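Local coordinates for oxysterol-binding protein homolog 3 (Saccharomyces cerevisiae, PDB 4IC4) that carries sterols and phospholipids between membranes in its OSBP-related domain, a lipid-binding beta barrel, in phosphoinositide-coupled non-vesicular transport, at residues E178-G183 against Q200-L205. Residues are numbered along the deposited sequence; the frame is centred on the assembly and turned at random.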
ATOM      1  N   GLU A 178       4.738 -16.499  -2.257  1.00 24.76           N
ATOM      2  CA  GLU A 178       4.825 -15.754  -1.014  1.00 24.84           C
ATOM      3  C   GLU A 178       5.072 -14.286  -1.321  1.00 23.34           C
ATOM      4  O   GLU A 178       6.017 -13.944  -2.032  1.00 22.40           O
ATOM      5  CB  GLU A 178       5.968 -16.285  -0.151  1.00 26.90           C
ATOM      6  CG  GLU A 178       6.123 -15.546   1.167  1.00 30.94           C
ATOM      7  CD  GLU A 178       7.341 -15.983   1.955  1.00 32.71           C
ATOM      8  OE1 GLU A 178       7.531 -15.476   3.080  1.00 34.99           O
ATOM      9  OE2 GLU A 178       8.110 -16.829   1.450  1.00 35.64           O
ATOM     10  N   LEU A 179       4.216 -13.424  -0.785  1.00 20.46           N
ATOM     11  CA  LEU A 179       4.350 -11.989  -0.994  1.00 19.96           C
ATOM     12  C   LEU A 179       4.730 -11.323   0.318  1.00 18.91           C
ATOM     13  O   LEU A 179       4.139 -11.601   1.364  1.00 19.79           O
ATOM     14  CB  LEU A 179       3.037 -11.389  -1.500  1.00 20.72           C
ATOM     15  CG  LEU A 179       2.464 -11.884  -2.829  1.00 22.78           C
ATOM     16  CD1 LEU A 179       1.988 -13.314  -2.683  1.00 26.56           C
ATOM     17  CD2 LEU A 179       1.305 -10.991  -3.244  1.00 25.38           C
ATOM     18  N   ASN A 180       5.728 -10.450   0.261  1.00 16.62           N
ATOM     19  CA  ASN A 180       6.171  -9.735   1.447  1.00 17.20           C
ATOM     20  C   ASN A 180       6.551  -8.309   1.110  1.00 15.03           C
ATOM     21  O   ASN A 180       6.905  -7.992  -0.025  1.00 16.20           O
ATOM     22  CB  ASN A 180       7.390 -10.411   2.085  1.00 20.10           C
ATOM     23  CG  ASN A 180       7.063 -11.756   2.701  1.00 21.55           C
ATOM     24  OD1 ASN A 180       7.015 -12.772   2.014  1.00 25.03           O
ATOM     25  ND2 ASN A 180       6.831 -11.764   4.008  1.00 24.46           N
ATOM     26  N   ASN A 181       6.449  -7.447   2.111  1.00 12.75           N
ATOM     27  CA  ASN A 181       6.847  -6.056   1.980  1.00 13.41           C
ATOM     28  C   ASN A 181       7.990  -5.967   2.978  1.00 12.09           C
ATOM     29  O   ASN A 181       7.763  -6.006   4.189  1.00 13.14           O
ATOM     30  CB  ASN A 181       5.719  -5.109   2.395  1.00 13.23           C
ATOM     31  CG  ASN A 181       4.876  -4.641   1.220  1.00 15.50           C
ATOM     32  OD1 ASN A 181       3.825  -4.033   1.410  1.00 19.38           O
ATOM     33  ND2 ASN A 181       5.338  -4.912   0.003  1.00 12.76           N
ATOM     34  N   GLU A 182       9.217  -5.885   2.477  1.00 11.25           N
ATOM     35  CA  GLU A 182      10.379  -5.803   3.351  1.00 11.88           C
ATOM     36  C   GLU A 182      10.563  -4.364   3.798  1.00 11.20           C
ATOM     37  O   GLU A 182      10.740  -3.459   2.978  1.00 11.44           O
ATOM     38  CB  GLU A 182      11.634  -6.294   2.623  1.00 13.66           C
ATOM     39  CG  GLU A 182      11.471  -7.670   1.993  1.00 15.85           C
ATOM     40  CD  GLU A 182      12.748  -8.190   1.349  1.00 18.48           C
ATOM     41  OE1 GLU A 182      13.565  -7.372   0.877  1.00 19.43           O
ATOM     42  OE2 GLU A 182      12.923  -9.428   1.301  1.00 24.11           O
ATOM     43  N   GLY A 183      10.523  -4.153   5.107  1.00 11.13           N
ATOM     44  CA  GLY A 183      10.677  -2.816   5.635  1.00 10.74           C
ATOM     45  C   GLY A 183       9.821  -2.637   6.867  1.00 11.56           C
ATOM     46  O   GLY A 183       8.746  -3.232   6.990  1.00 12.60           O
ATOM     47  N   GLN A 200       4.967  -5.631   7.871  1.00 11.73           N
ATOM     48  CA  GLN A 200       3.704  -6.196   7.422  1.00 13.15           C
ATOM     49  C   GLN A 200       3.792  -7.713   7.313  1.00 13.37           C
ATOM     50  O   GLN A 200       4.821  -8.260   6.922  1.00 15.36           O
ATOM     51  CB  GLN A 200       3.277  -5.573   6.089  1.00 12.94           C
ATOM     52  CG  GLN A 200       2.699  -4.177   6.279  1.00 14.34           C
ATOM     53  CD  GLN A 200       2.072  -3.599   5.027  1.00 18.10           C
ATOM     54  OE1 GLN A 200       1.354  -2.598   5.092  1.00 21.00           O
ATOM     55  NE2 GLN A 200       2.340  -4.216   3.884  1.00 19.98           N
ATOM     56  N   PRO A 201       2.709  -8.412   7.670  1.00 15.05           N
ATOM     57  CA  PRO A 201       2.688  -9.874   7.611  1.00 16.12           C
ATOM     58  C   PRO A 201       2.831 -10.444   6.209  1.00 16.13           C
ATOM     59  O   PRO A 201       2.537  -9.780   5.215  1.00 17.65           O
ATOM     60  CB  PRO A 201       1.344 -10.224   8.236  1.00 15.51           C
ATOM     61  CG  PRO A 201       0.489  -9.080   7.816  1.00 15.54           C
ATOM     62  CD  PRO A 201       1.391  -7.888   8.067  1.00 15.81           C
ATOM     63  N   THR A 202       3.289 -11.688   6.152  1.00 17.29           N
ATOM     64  CA  THR A 202       3.468 -12.398   4.899  1.00 17.69           C
ATOM     65  C   THR A 202       2.097 -12.818   4.386  1.00 16.63           C
ATOM     66  O   THR A 202       1.221 -13.177   5.171  1.00 15.60           O
ATOM     67  CB  THR A 202       4.308 -13.678   5.108  1.00 18.46           C
ATOM     68  OG1 THR A 202       5.579 -13.333   5.674  1.00 20.39           O
ATOM     69  CG2 THR A 202       4.514 -14.407   3.791  1.00 19.87           C
ATOM     70  N   THR A 203       1.908 -12.753   3.074  1.00 15.63           N
ATOM     71  CA  THR A 203       0.653 -13.178   2.469  1.00 15.39           C
ATOM     72  C   THR A 203       1.000 -14.191   1.387  1.00 16.25           C
ATOM     73  O   THR A 203       2.135 -14.238   0.916  1.00 16.44           O
ATOM     74  CB  THR A 203      -0.124 -12.003   1.835  1.00 16.53           C
ATOM     75  OG1 THR A 203       0.696 -11.346   0.863  1.00 18.21           O
ATOM     76  CG2 THR A 203      -0.550 -11.012   2.905  1.00 16.01           C
ATOM     77  N   ILE A 204       0.023 -15.001   1.000  1.00 16.59           N
ATOM     78  CA  ILE A 204       0.242 -16.011  -0.027  1.00 18.07           C
ATOM     79  C   ILE A 204      -0.849 -15.959  -1.088  1.00 17.55           C
ATOM     80  O   ILE A 204      -2.032 -15.848  -0.770  1.00 16.95           O
ATOM     81  CB  ILE A 204       0.255 -17.435   0.582  1.00 19.83           C
ATOM     82  CG1 ILE A 204       1.302 -17.524   1.697  1.00 22.03           C
ATOM     83  CG2 ILE A 204       0.541 -18.461  -0.504  1.00 20.46           C
ATOM     84  CD1 ILE A 204       2.733 -17.353   1.232  1.00 22.51           C
ATOM     85  N   LEU A 205      -0.440 -16.032  -2.351  1.00 18.33           N
ATOM     86  CA  LEU A 205      -1.379 -16.022  -3.469  1.00 20.58           C
ATOM     87  C   LEU A 205      -1.590 -17.479  -3.880  1.00 22.20           C
ATOM     88  O   LEU A 205      -0.648 -18.146  -4.306  1.00 23.02           O
ATOM     89  CB  LEU A 205      -0.799 -15.223  -4.641  1.00 22.46           C
ATOM     90  CG  LEU A 205      -1.625 -15.128  -5.927  1.00 24.35           C
ATOM     91  CD1 LEU A 205      -2.990 -14.529  -5.629  1.00 24.46           C
ATOM     92  CD2 LEU A 205      -0.877 -14.276  -6.942  1.00 25.28           C
TER
HETATM   93  O   HOH W   1       6.606  -4.269   5.833  1.00 11.63           O
HETATM   94  O   HOH W   2       6.289  -8.797   4.791  1.00 19.02           O
HETATM   95  O   HOH W   3       3.841  -7.978   3.217  1.00 27.09           O
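Two antiparallel barrel strands pair at E178-L179 and then part around waters. E178 and I204 form a non-hydrogen-bonded pair. The extended E178 chain, CG anti to N (chi1 180°), crosses T202 obliquely. Its CG meets T202 CG2 at 3.3 Å, and I204 CD1 lies against its CA and CB. L179 and T203 are the hydrogen-bonded pair. L179 N donates to T203 O (2.8 Å), and T203 N returns a nearly straight bond to L179 O (3.0 Å). On the same sheet face as T203, L179 CD1 packs on L205 CB at 3.9 Å. N180 brings its amide against T202, whose OG1 is 3.7 Å from N180 CG. An alanine here would remove that amide and would probably leave the T202 side chain less firmly held. Beyond N180, water bridges the backbones. One water accepts from N181 N and donates to Q200 O; another joins N181 O, G183 O and Q200 N. The N181 and Q200 side chains lie alongside, their amide planes 25° apart. K118, which binds phosphatidylinositol 4-phosphate, and L179 have side chains about 8 Å apart. Strand 177-189 runs between 160-172 and 203-206, and 214-225 flanks 203-206 beyond. From that last strand, M215 touches L179, T203 and L205.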